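Local atomic coordinates of ThiJ/PfpI family protein (Francisella tularensis subsp. novicida, PDB entry 4P5P), a protein that probably acts as a glyoxalase III-type enzyme of the DJ-1/PfpI family and is regarded as a virulence factor, known as rapid encystment protein REP24. Residues A[3-8]-A[43-48]; A[83-88]-A[112-117]; A[116-121]-A[139-144]; A[123-128]-A[200-205]. All coordinates share one frame; numbering follows the deposited sequence.

Contact 1: residues A[3-8]-A[43-48]; sequences NVLMVT and DIVSIM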
loop_
_atom_site.group_PDB
_atom_site.type_symbol
_atom_site.label_atom_id
_atom_site.label_comp_id
_atom_site.label_asym_id
_atom_site.label_seq_id
_atom_site.Cartn_x
_atom_site.Cartn_y
_atom_site.Cartn_z
ATOM N N ASN A 3 6.947 12.832 9.324
ATOM C CA ASN A 3 7.505 12.370 8.061
ATOM C C ASN A 3 6.947 11.002 7.709
ATOM O O ASN A 3 7.080 10.048 8.478
ATOM C CB ASN A 3 9.029 12.335 8.124
ATOM C CG ASN A 3 9.637 13.713 8.030
ATOM O OD1 ASN A 3 9.740 14.287 6.944
ATOM N ND2 ASN A 3 10.039 14.258 9.171
ATOM N N VAL A 4 6.304 10.921 6.543
ATOM C CA VAL A 4 5.598 9.726 6.104
ATOM C C VAL A 4 6.232 9.165 4.840
ATOM O O VAL A 4 6.510 9.910 3.904
ATOM C CB VAL A 4 4.110 10.047 5.825
ATOM C CG1 VAL A 4 3.360 8.821 5.306
ATOM C CG2 VAL A 4 3.439 10.622 7.081
ATOM N N LEU A 5 6.464 7.856 4.825
ATOM C CA LEU A 5 6.998 7.161 3.651
ATOM C C LEU A 5 5.885 6.395 2.940
ATOM O O LEU A 5 5.257 5.530 3.535
ATOM C CB LEU A 5 8.124 6.209 4.056
ATOM C CG LEU A 5 8.830 5.519 2.886
ATOM C CD1 LEU A 5 9.611 6.526 2.081
ATOM C CD2 LEU A 5 9.710 4.419 3.397
ATOM N N MET A 6 5.656 6.707 1.675
ATOM C CA MET A 6 4.691 5.990 0.856
ATOM C C MET A 6 5.470 5.132 -0.133
ATOM O O MET A 6 6.446 5.600 -0.735
ATOM C CB MET A 6 3.745 6.955 0.134
ATOM C CG MET A 6 2.843 7.738 1.080
ATOM S SD MET A 6 1.528 8.623 0.220
ATOM C CE MET A 6 0.474 7.274 -0.289
ATOM N N VAL A 7 5.035 3.881 -0.272
ATOM C CA VAL A 7 5.718 2.860 -1.048
ATOM C C VAL A 7 4.823 2.285 -2.142
ATOM O O VAL A 7 3.699 1.861 -1.883
ATOM C CB VAL A 7 6.178 1.694 -0.135
ATOM C CG1 VAL A 7 6.938 0.641 -0.920
ATOM C CG2 VAL A 7 7.048 2.207 0.997
ATOM N N THR A 8 5.348 2.234 -3.367
ATOM C CA THR A 8 4.628 1.662 -4.496
ATOM C C THR A 8 5.320 0.438 -5.047
ATOM O O THR A 8 6.529 0.245 -4.856
ATOM C CB THR A 8 4.488 2.627 -5.679
ATOM O OG1 THR A 8 5.734 2.682 -6.391
ATOM C CG2 THR A 8 4.079 4.018 -5.222
ATOM N N ASP A 43 7.358 11.459 1.617
ATOM C CA ASP A 43 8.319 11.000 0.620
ATOM C C ASP A 43 7.777 9.742 -0.029
ATOM O O ASP A 43 7.127 8.947 0.622
ATOM C CB ASP A 43 9.686 10.729 1.248
ATOM C CG ASP A 43 10.337 11.983 1.800
ATOM O OD1 ASP A 43 10.044 13.094 1.315
ATOM O OD2 ASP A 43 11.181 11.854 2.710
ATOM N N ILE A 44 8.039 9.587 -1.316
ATOM C CA ILE A 44 7.550 8.461 -2.096
ATOM C C ILE A 44 8.716 7.643 -2.628
ATOM O O ILE A 44 9.690 8.209 -3.128
ATOM C CB ILE A 44 6.688 8.958 -3.275
ATOM C CG1 ILE A 44 5.463 9.715 -2.751
ATOM C CG2 ILE A 44 6.249 7.804 -4.173
ATOM C CD1 ILE A 44 4.746 10.538 -3.810
ATOM N N VAL A 45 8.607 6.326 -2.506
ATOM C CA VAL A 45 9.565 5.398 -3.096
ATOM C C VAL A 45 8.846 4.247 -3.769
ATOM O O VAL A 45 7.667 3.990 -3.502
ATOM C CB VAL A 45 10.541 4.815 -2.056
ATOM C CG1 VAL A 45 11.377 5.924 -1.445
ATOM C CG2 VAL A 45 9.802 4.025 -0.985
ATOM N N SER A 46 9.559 3.551 -4.643
ATOM C CA SER A 46 9.076 2.305 -5.205
ATOM C C SER A 46 10.017 1.185 -4.820
ATOM O O SER A 46 11.093 1.420 -4.288
ATOM C CB SER A 46 8.965 2.395 -6.723
ATOM O OG SER A 46 10.242 2.505 -7.335
ATOM N N ILE A 47 9.611 -0.037 -5.084
ATOM C CA ILE A 47 10.455 -1.179 -4.762
ATOM C C ILE A 47 11.802 -1.096 -5.476
ATOM O O ILE A 47 12.849 -1.248 -4.847
ATOM C CB ILE A 47 9.750 -2.486 -5.129
ATOM C CG1 ILE A 47 8.518 -2.697 -4.242
ATOM C CG2 ILE A 47 10.700 -3.675 -4.976
ATOM C CD1 ILE A 47 8.797 -2.777 -2.732
ATOM N N MET A 48 11.793 -0.846 -6.777
ATOM C CA MET A 48 13.020 -0.959 -7.566
ATOM C C MET A 48 13.643 0.400 -7.858
ATOM O O MET A 48 14.795 0.485 -8.275
ATOM C CB MET A 48 12.748 -1.686 -8.884
ATOM C CG MET A 48 12.458 -3.178 -8.745
ATOM S SD MET A 48 13.816 -4.165 -8.082
ATOM C CE MET A 48 15.170 -3.662 -9.135
#
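Asp43 grips strand 3-8 through its backbone: its N donates to Val4 O, and its O accepts a nearly straight bond from Met6 N (2.9 Å, 176° at the hydrogen). Its carboxylate turns to other partners, OD2 being bonded to Tyr93. Ile44 pairs with Met6 on the sheet face covered by helix 26-35, CG1 of Ile44 lying 4.3 Å from CB of Met6. Val45 carries the apolar contact on the other face. Its CG2 sits between backbone N and carbonyl carbon (CG1 at chi1 -63°) and touches Val7 CG2 at 3.8 Å and Leu5 CD1 at 4.0 Å; the Leu5 and Val45 side chains cross nearly perpendicularly. The Val45 backbone continues the parallel pairing, N to Met6 O and O to Thr8 N. Ser46 is met through CB, 3.3 Å from Thr8 OG1, while Ser46 OG bonds Ser82. Past the strand end, Ile47 N makes a weak bond to Thr8 O (3.1 Å, 134°). This is the pairing within the first beta-alpha-beta unit along the chain of the flavodoxin-like sheet (strand 2-8, helix 26-35, strand 40-46). Regular backbone bonds give the buried strands their register, and alternating side chains supply apolar surface to both sheet faces.

Contact 2: residues A[83-88]-A[112-117]; sequences TSLRDV and ANIHSK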
loop_
_atom_site.group_PDB
_atom_site.type_symbol
_atom_site.label_atom_id
_atom_site.label_comp_id
_atom_site.label_asym_id
_atom_site.label_seq_id
_atom_site.Cartn_x
_atom_site.Cartn_y
_atom_site.Cartn_z
ATOM N N THR A 83 13.091 7.041 -6.182
ATOM C CA THR A 83 14.039 6.418 -5.279
ATOM C C THR A 83 13.540 5.015 -4.901
ATOM O O THR A 83 12.329 4.793 -4.750
ATOM C CB THR A 83 14.219 7.293 -4.036
ATOM O OG1 THR A 83 14.687 8.585 -4.439
ATOM C CG2 THR A 83 15.194 6.669 -3.058
ATOM N N SER A 84 14.464 4.065 -4.776
ATOM C CA SER A 84 14.134 2.724 -4.321
ATOM C C SER A 84 13.993 2.679 -2.797
ATOM O O SER A 84 14.704 3.375 -2.065
ATOM C CB SER A 84 15.206 1.723 -4.757
ATOM O OG SER A 84 14.996 0.462 -4.131
ATOM N N LEU A 85 13.082 1.834 -2.330
ATOM C CA LEU A 85 12.938 1.546 -0.910
ATOM C C LEU A 85 14.271 1.165 -0.258
ATOM O O LEU A 85 14.531 1.514 0.888
ATOM C CB LEU A 85 11.917 0.423 -0.725
ATOM C CG LEU A 85 11.582 0.009 0.708
ATOM C CD1 LEU A 85 10.887 1.130 1.453
ATOM C CD2 LEU A 85 10.739 -1.259 0.696
ATOM N N ARG A 86 15.124 0.463 -0.987
ATOM C CA ARG A 86 16.388 0.014 -0.397
ATOM C C ARG A 86 17.295 1.177 -0.021
ATOM O O ARG A 86 18.235 0.989 0.749
ATOM C CB ARG A 86 17.134 -0.920 -1.345
ATOM C CG ARG A 86 17.837 -0.229 -2.489
ATOM C CD ARG A 86 18.510 -1.230 -3.451
ATOM N NE ARG A 86 17.527 -2.013 -4.177
ATOM C CZ ARG A 86 17.014 -1.700 -5.370
ATOM N NH1 ARG A 86 17.400 -0.616 -6.044
ATOM N NH2 ARG A 86 16.107 -2.494 -5.899
ATOM N N ASP A 87 17.033 2.366 -0.557
ATOM C CA ASP A 87 17.954 3.482 -0.357
ATOM C C ASP A 87 17.525 4.504 0.670
ATOM O O ASP A 87 18.248 5.472 0.907
ATOM C CB ASP A 87 18.210 4.172 -1.687
ATOM C CG ASP A 87 19.070 3.322 -2.618
ATOM O OD1 ASP A 87 19.966 2.588 -2.134
ATOM O OD2 ASP A 87 18.864 3.389 -3.837
ATOM N N VAL A 88 16.399 4.289 1.330
ATOM C CA VAL A 88 15.970 5.243 2.343
ATOM C C VAL A 88 16.318 4.737 3.726
ATOM O O VAL A 88 16.419 3.533 3.960
ATOM C CB VAL A 88 14.463 5.537 2.261
ATOM C CG1 VAL A 88 14.141 6.161 0.920
ATOM C CG2 VAL A 88 13.662 4.284 2.478
ATOM N N ALA A 112 12.634 -8.050 1.230
ATOM C CA ALA A 112 13.355 -7.986 2.499
ATOM C C ALA A 112 13.323 -6.595 3.121
ATOM O O ALA A 112 13.248 -6.458 4.335
ATOM C CB ALA A 112 14.769 -8.427 2.301
ATOM N N ASN A 113 13.405 -5.562 2.300
ATOM C CA ASN A 113 13.384 -4.214 2.831
ATOM C C ASN A 113 12.024 -3.861 3.404
ATOM O O ASN A 113 11.951 -3.131 4.394
ATOM C CB ASN A 113 13.789 -3.203 1.763
ATOM C CG ASN A 113 15.289 -3.074 1.632
ATOM O OD1 ASN A 113 15.936 -2.366 2.411
ATOM N ND2 ASN A 113 15.856 -3.768 0.661
ATOM N N ILE A 114 10.949 -4.367 2.800
ATOM C CA ILE A 114 9.646 -4.164 3.409
ATOM C C ILE A 114 9.639 -4.814 4.795
ATOM O O ILE A 114 9.233 -4.202 5.784
ATOM C CB ILE A 114 8.512 -4.738 2.543
ATOM C CG1 ILE A 114 8.290 -3.862 1.322
ATOM C CG2 ILE A 114 7.215 -4.840 3.353
ATOM C CD1 ILE A 114 7.156 -4.368 0.404
ATOM N N HIS A 115 10.106 -6.050 4.873
ATOM C CA HIS A 115 10.073 -6.768 6.152
ATOM C C HIS A 115 10.832 -6.022 7.243
ATOM O O HIS A 115 10.293 -5.787 8.326
ATOM C CB HIS A 115 10.664 -8.177 6.011
ATOM C CG HIS A 115 9.941 -9.054 5.034
ATOM N ND1 HIS A 115 10.435 -10.278 4.632
ATOM C CD2 HIS A 115 8.777 -8.876 4.360
ATOM C CE1 HIS A 115 9.594 -10.825 3.769
ATOM N NE2 HIS A 115 8.590 -9.990 3.576
ATOM N N SER A 116 12.067 -5.610 6.959
ATOM C CA SER A 116 12.885 -4.958 7.980
ATOM C C SER A 116 12.375 -3.548 8.306
ATOM O O SER A 116 12.382 -3.140 9.470
ATOM C CB SER A 116 14.363 -4.904 7.561
ATOM O OG SER A 116 14.572 -4.188 6.370
ATOM N N LYS A 117 11.875 -2.819 7.312
ATOM C CA LYS A 117 11.466 -1.447 7.582
ATOM C C LYS A 117 10.126 -1.392 8.300
ATOM O O LYS A 117 9.918 -0.519 9.152
ATOM C CB LYS A 117 11.436 -0.634 6.281
ATOM C CG LYS A 117 12.862 -0.405 5.760
ATOM C CD LYS A 117 12.932 0.270 4.397
ATOM C CE LYS A 117 14.356 0.752 4.072
ATOM N NZ LYS A 117 15.403 -0.308 4.193
HETATM O O HOH W 1 17.782 1.160 3.497
HETATM O O HOH W 2 18.673 -1.823 2.742
#
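Lys117, a buried lysine, meets Leu85 and Val88 with carbon rather than with its charge: CE lies 3.3 Å from Leu85 O and 3.5 Å from Val88 O, and no direct hydrogen bond links the segments. The bend at chi4 (53°) turns NZ back to its own helix, where it bonds Asn113 OD1 at 2.8 Å, in the carbonyl plane and on a lone pair. The ammonium also donates to a water that lies within bonding distance of Arg86 O and Val88 O, so the charge reaches the 83-88 carbonyls through solvent. Alongside these polar groups the Leu85 side chain packs on the helix. Its CD1 packs on Lys117 CD at 3.7 Å as the two chains lie side by side, running opposite ways; its CD2 touches Ile114 CG1 at 3.6 Å, the Leu85 and Ile114 side chains lying roughly at 90° to each other. Helix 112-123 here packs at one face of the flavodoxin-like sheet, and Leu85, just after the edge strand 83-84, also rests on Leu5, Val7 and Val45. Ser84 opens an ST turn, its OG accepting from Arg86 N; OG also bonds Ile47 O and lies over the centre of the Arg86 guanidinium. The Asn113 amide approaches the base of the Arg86 side chain, ND2 being 3.7 Å from CB. Val88 CG2 adds an apolar contact to Lys117 CE, at 3.9 Å.

Contact 3: residues A[116-121]-A[139-144]; sequences SKVLDI and INVKDN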
loop_
_atom_site.group_PDB
_atom_site.type_symbol
_atom_site.label_atom_id
_atom_site.label_comp_id
_atom_site.label_asym_id
_atom_site.label_seq_id
_atom_site.Cartn_x
_atom_site.Cartn_y
_atom_site.Cartn_z
ATOM N N SER A 116 12.067 -5.610 6.959
ATOM C CA SER A 116 12.885 -4.958 7.980
ATOM C C SER A 116 12.375 -3.548 8.306
ATOM O O SER A 116 12.382 -3.140 9.470
ATOM C CB SER A 116 14.363 -4.904 7.561
ATOM O OG SER A 116 14.572 -4.188 6.370
ATOM N N LYS A 117 11.875 -2.819 7.312
ATOM C CA LYS A 117 11.466 -1.447 7.582
ATOM C C LYS A 117 10.126 -1.392 8.300
ATOM O O LYS A 117 9.918 -0.519 9.152
ATOM C CB LYS A 117 11.436 -0.634 6.281
ATOM C CG LYS A 117 12.862 -0.405 5.760
ATOM C CD LYS A 117 12.932 0.270 4.397
ATOM C CE LYS A 117 14.356 0.752 4.072
ATOM N NZ LYS A 117 15.403 -0.308 4.193
ATOM N N VAL A 118 9.226 -2.313 7.976
ATOM C CA VAL A 118 7.957 -2.392 8.720
ATOM C C VAL A 118 8.261 -2.742 10.178
ATOM O O VAL A 118 7.684 -2.135 11.080
ATOM C CB VAL A 118 6.980 -3.411 8.098
ATOM C CG1 VAL A 118 5.763 -3.640 9.009
ATOM C CG2 VAL A 118 6.494 -2.920 6.738
ATOM N N LEU A 119 9.180 -3.691 10.414
ATOM C CA LEU A 119 9.597 -4.008 11.787
ATOM C C LEU A 119 10.119 -2.792 12.530
ATOM O O LEU A 119 9.832 -2.608 13.709
ATOM C CB LEU A 119 10.690 -5.086 11.806
ATOM C CG LEU A 119 10.227 -6.503 11.571
ATOM C CD1 LEU A 119 11.451 -7.382 11.429
ATOM C CD2 LEU A 119 9.333 -6.997 12.722
ATOM N N ASP A 120 10.901 -1.965 11.851
ATOM C CA ASP A 120 11.462 -0.799 12.505
ATOM C C ASP A 120 10.356 0.170 12.939
ATOM O O ASP A 120 10.342 0.646 14.073
ATOM C CB ASP A 120 12.463 -0.105 11.578
ATOM C CG ASP A 120 13.234 0.994 12.276
ATOM O OD1 ASP A 120 12.648 2.081 12.468
ATOM O OD2 ASP A 120 14.419 0.767 12.625
ATOM N N ILE A 121 9.420 0.448 12.042
ATOM C CA ILE A 121 8.301 1.325 12.367
ATOM C C ILE A 121 7.426 0.725 13.483
ATOM O O ILE A 121 7.030 1.415 14.435
ATOM C CB ILE A 121 7.447 1.594 11.116
ATOM C CG1 ILE A 121 8.270 2.312 10.036
ATOM C CG2 ILE A 121 6.215 2.413 11.482
ATOM C CD1 ILE A 121 8.757 3.695 10.427
ATOM N N ILE A 139 1.875 -9.513 4.857
ATOM C CA ILE A 139 1.631 -10.946 5.077
ATOM C C ILE A 139 2.786 -11.663 5.798
ATOM O O ILE A 139 2.553 -12.432 6.727
ATOM C CB ILE A 139 1.377 -11.658 3.748
ATOM C CG1 ILE A 139 0.126 -11.103 3.051
ATOM C CG2 ILE A 139 1.182 -13.150 3.955
ATOM C CD1 ILE A 139 0.087 -11.474 1.587
ATOM N N ASN A 140 4.019 -11.424 5.351
ATOM C CA ASN A 140 5.187 -12.195 5.785
ATOM C C ASN A 140 6.145 -11.428 6.690
ATOM O O ASN A 140 7.283 -11.869 6.908
ATOM C CB ASN A 140 5.978 -12.689 4.566
ATOM C CG ASN A 140 5.176 -13.600 3.672
ATOM O OD1 ASN A 140 4.530 -14.546 4.131
ATOM N ND2 ASN A 140 5.210 -13.321 2.385
ATOM N N VAL A 141 5.707 -10.300 7.244
ATOM C CA VAL A 141 6.546 -9.555 8.171
ATOM C C VAL A 141 6.601 -10.296 9.501
ATOM O O VAL A 141 5.579 -10.432 10.172
ATOM C CB VAL A 141 6.026 -8.119 8.394
ATOM C CG1 VAL A 141 6.919 -7.377 9.372
ATOM C CG2 VAL A 141 5.946 -7.376 7.072
ATOM N N LYS A 142 7.788 -10.774 9.876
ATOM C CA LYS A 142 7.961 -11.584 11.080
ATOM C C LYS A 142 8.885 -10.945 12.097
ATOM O O LYS A 142 9.852 -10.300 11.726
ATOM C CB LYS A 142 8.510 -12.961 10.721
ATOM C CG LYS A 142 7.532 -13.830 9.975
ATOM C CD LYS A 142 8.242 -15.012 9.367
ATOM C CE LYS A 142 7.296 -15.830 8.521
ATOM N NZ LYS A 142 6.313 -16.550 9.332
ATOM N N ASP A 143 8.577 -11.159 13.375
ATOM C CA ASP A 143 9.412 -10.695 14.477
ATOM C C ASP A 143 10.632 -11.611 14.630
ATOM O O ASP A 143 10.837 -12.506 13.827
ATOM C CB ASP A 143 8.601 -10.610 15.788
ATOM C CG ASP A 143 8.107 -11.969 16.307
ATOM O OD1 ASP A 143 8.612 -13.033 15.900
ATOM O OD2 ASP A 143 7.204 -11.964 17.175
ATOM N N ASN A 144 11.428 -11.401 15.672
ATOM C CA ASN A 144 12.678 -12.137 15.813
ATOM C C ASN A 144 12.481 -13.605 16.182
ATOM O O ASN A 144 13.443 -14.372 16.220
ATOM C CB ASN A 144 13.565 -11.465 16.853
ATOM C CG ASN A 144 15.034 -11.825 16.688
ATOM O OD1 ASN A 144 15.603 -11.720 15.594
ATOM N ND2 ASN A 144 15.656 -12.259 17.779
#
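In both Val118 and Val141 the CG1 branch stands anti to the backbone N (chi1 171° and 180°), and these two methyls meet across the contact at 3.9 Å. Leu119 is turned differently: its CG is anti to the carbonyl carbon (chi1 -77°), and the methyls beyond it reach the 139-144 loop although its CB does not point there. The Leu119 and Val141 side chains overlap head to tail, with CG of Leu119 4.1 Å from CG1 of Val141. Val141 CG1 is therefore shared between two consecutive helix residues. Farther along the loop, both methyls of Leu119 close on one backbone carbonyl: CD1 lies 3.3 Å from Lys142 O and CD2 3.5 Å from the same oxygen. CD2 also reaches the backbone of Asp143, 4.1 Å from its CA. The polar groups of Lys142 and Asp143 are engaged outside the contact, Lys142 NZ with Asn148 OD1 and Asp143 OD1 with the backbone N of Asn145. On the helix side, Val118 also packs against Phe98 and Ile128 of the central sheet, so it spans from the sheet to the loop. The packing thus joins helix 112-123 to the irregular segment that follows strand 127-130 and the oxidised Cys132, seen here as 3-sulfinoalanine. With no hydrogen bond between the segments, this is van der Waals packing: a valine pair on the buried side, and towards the surface leucine methyls against a peptide carbonyl.

Contact 4: residues A[123-128]-A[200-205]; sequences AKNGVI and DSKIIT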
loop_
_atom_site.group_PDB
_atom_site.type_symbol
_atom_site.label_atom_id
_atom_site.label_comp_id
_atom_site.label_asym_id
_atom_site.label_seq_id
_atom_site.Cartn_x
_atom_site.Cartn_y
_atom_site.Cartn_z
ATOM N N ALA A 123 8.274 -1.322 15.813
ATOM C CA ALA A 123 8.992 -1.404 17.086
ATOM C C ALA A 123 8.910 -0.104 17.875
ATOM O O ALA A 123 9.004 -0.117 19.106
ATOM C CB ALA A 123 10.460 -1.787 16.842
ATOM N N LYS A 124 8.755 1.019 17.179
ATOM C CA LYS A 124 8.564 2.289 17.865
ATOM C C LYS A 124 7.094 2.696 17.852
ATOM O O LYS A 124 6.755 3.846 18.121
ATOM C CB LYS A 124 9.438 3.369 17.244
ATOM C CG LYS A 124 9.165 3.659 15.790
ATOM C CD LYS A 124 10.190 4.644 15.272
ATOM C CE LYS A 124 9.709 5.363 14.034
ATOM N NZ LYS A 124 10.726 6.354 13.581
ATOM N N ASN A 125 6.222 1.735 17.556
ATOM C CA ASN A 125 4.779 1.956 17.543
ATOM C C ASN A 125 4.383 3.105 16.613
ATOM O O ASN A 125 3.498 3.912 16.921
ATOM C CB ASN A 125 4.269 2.226 18.965
ATOM C CG ASN A 125 2.755 2.106 19.080
ATOM O OD1 ASN A 125 2.133 1.236 18.464
ATOM N ND2 ASN A 125 2.151 2.991 19.867
ATOM N N GLY A 126 5.048 3.164 15.460
ATOM C CA GLY A 126 4.681 4.101 14.422
ATOM C C GLY A 126 3.520 3.533 13.642
ATOM O O GLY A 126 3.046 2.437 13.927
ATOM N N VAL A 127 3.069 4.273 12.639
ATOM C CA VAL A 127 1.917 3.860 11.852
ATOM C C VAL A 127 2.342 3.050 10.647
ATOM O O VAL A 127 3.224 3.453 9.906
ATOM C CB VAL A 127 1.101 5.079 11.396
ATOM C CG1 VAL A 127 -0.035 4.674 10.466
ATOM C CG2 VAL A 127 0.572 5.816 12.614
ATOM N N ILE A 128 1.688 1.909 10.466
ATOM C CA ILE A 128 1.855 1.040 9.312
ATOM C C ILE A 128 0.536 0.991 8.569
ATOM O O ILE A 128 -0.457 0.529 9.120
ATOM C CB ILE A 128 2.273 -0.378 9.725
ATOM C CG1 ILE A 128 3.650 -0.343 10.365
ATOM C CG2 ILE A 128 2.313 -1.315 8.528
ATOM C CD1 ILE A 128 3.854 -1.431 11.349
ATOM N N ASP A 200 -5.633 -1.702 13.987
ATOM C CA ASP A 200 -5.280 -2.569 15.101
ATOM C C ASP A 200 -3.809 -2.358 15.415
ATOM O O ASP A 200 -2.953 -2.647 14.583
ATOM C CB ASP A 200 -5.560 -4.034 14.746
ATOM C CG ASP A 200 -5.514 -4.950 15.943
ATOM O OD1 ASP A 200 -4.788 -4.644 16.910
ATOM O OD2 ASP A 200 -6.189 -5.987 15.918
ATOM N N SER A 201 -3.518 -1.835 16.599
ATOM C CA SER A 201 -2.137 -1.616 17.026
ATOM C C SER A 201 -1.351 -0.729 16.051
ATOM O O SER A 201 -0.168 -0.962 15.815
ATOM C CB SER A 201 -1.432 -2.963 17.194
ATOM O OG SER A 201 -2.192 -3.819 18.031
ATOM N N LYS A 202 -2.030 0.280 15.506
ATOM C CA LYS A 202 -1.480 1.236 14.541
ATOM C C LYS A 202 -1.089 0.576 13.220
ATOM O O LYS A 202 -0.375 1.165 12.413
ATOM C CB LYS A 202 -0.293 1.990 15.140
ATOM C CG LYS A 202 -0.684 2.984 16.233
ATOM C CD LYS A 202 0.528 3.800 16.609
ATOM C CE LYS A 202 0.223 4.918 17.557
ATOM N NZ LYS A 202 1.476 5.678 17.844
ATOM N N ILE A 203 -1.605 -0.629 12.985
ATOM C CA ILE A 203 -1.591 -1.234 11.666
ATOM C C ILE A 203 -2.949 -0.938 11.041
ATOM O O ILE A 203 -3.973 -1.433 11.511
ATOM C CB ILE A 203 -1.346 -2.749 11.720
ATOM C CG1 ILE A 203 0.028 -3.029 12.331
ATOM C CG2 ILE A 203 -1.458 -3.352 10.313
ATOM C CD1 ILE A 203 0.281 -4.496 12.658
ATOM N N ILE A 204 -2.943 -0.127 9.994
ATOM C CA ILE A 204 -4.152 0.372 9.375
ATOM C C ILE A 204 -4.256 -0.219 7.983
ATOM O O ILE A 204 -3.375 -0.010 7.153
ATOM C CB ILE A 204 -4.152 1.909 9.309
ATOM C CG1 ILE A 204 -4.061 2.473 10.732
ATOM C CG2 ILE A 204 -5.408 2.409 8.605
ATOM C CD1 ILE A 204 -3.779 3.955 10.790
ATOM N N THR A 205 -5.315 -0.968 7.731
ATOM C CA THR A 205 -5.518 -1.571 6.425
ATOM C C THR A 205 -6.856 -1.130 5.831
ATOM O O THR A 205 -7.787 -0.758 6.548
ATOM C CB THR A 205 -5.443 -3.120 6.488
ATOM O OG1 THR A 205 -6.332 -3.622 7.490
ATOM C CG2 THR A 205 -4.030 -3.598 6.836
HETATM O O HOH W 3 2.623 -1.088 17.253
HETATM O O HOH W 4 2.497 -0.169 14.658
#
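The Lys202 chain passes above one face of the Asn125 amide, over its OD1/ND2 end, the two side chains crossing almost squarely: Lys202 CD lies 3.5 Å from OD1 and NZ 3.4 Å from ND2, the latter two being donors, not hydrogen-bonded. Beyond the OD1 end, a water stands within bonding distance of that oxygen (2.7 Å) and of Ser201 O. Extended beyond CG, with chi4 -179°, Lys202 carries NZ on to Asn125 O, a 2.8 Å bond met nearly along the C=O axis. That carbonyl belongs to the C-prime residue of a Schellman motif: Asn125, with positive phi, and Gly126 end helix 112-123 before strand 127-130 begins. Lys202 lies in the type I' turn between strands 197-200 and 203-206, tying a helix end to a hairpin tip. Next to it the central sheet starts a parallel pairing, Ile128 N donating to Lys202 O (174° at the hydrogen) and Ile204 N to Ile128 O at 2.7 Å. Ile128 CD1 and Ile203 CG1 meet at 4.3 Å on the face where Tyr122 packs, whereas Val127 CG1 and Ile204 CD1 come to 3.8 Å on the face covered by helix 212-222.

Contacts 1 and 4 lie in the same mostly parallel sheet, their centres about 17 Å apart: strands 2-8 and 40-46 pair in contact 1, strands 127-130 and 203-206 in contact 4, with strand 95-98 between the two pairs. Contact 2 touches contact 1, centres about 9 Å apart, where strand 83-84 adjoins strand 40-46. Helix 112-123 supplies one segment each to contacts 2 and 3, whose centres are about 11 Å apart, and it leads directly into strand 127-130 of contact 4. Contact 1 closes first along the chain; contacts 3 and 4 alternate their segments. The helix thus packs on the turn after edge strand 83-84 and on the 139-144 loop, and runs on into the central sheet.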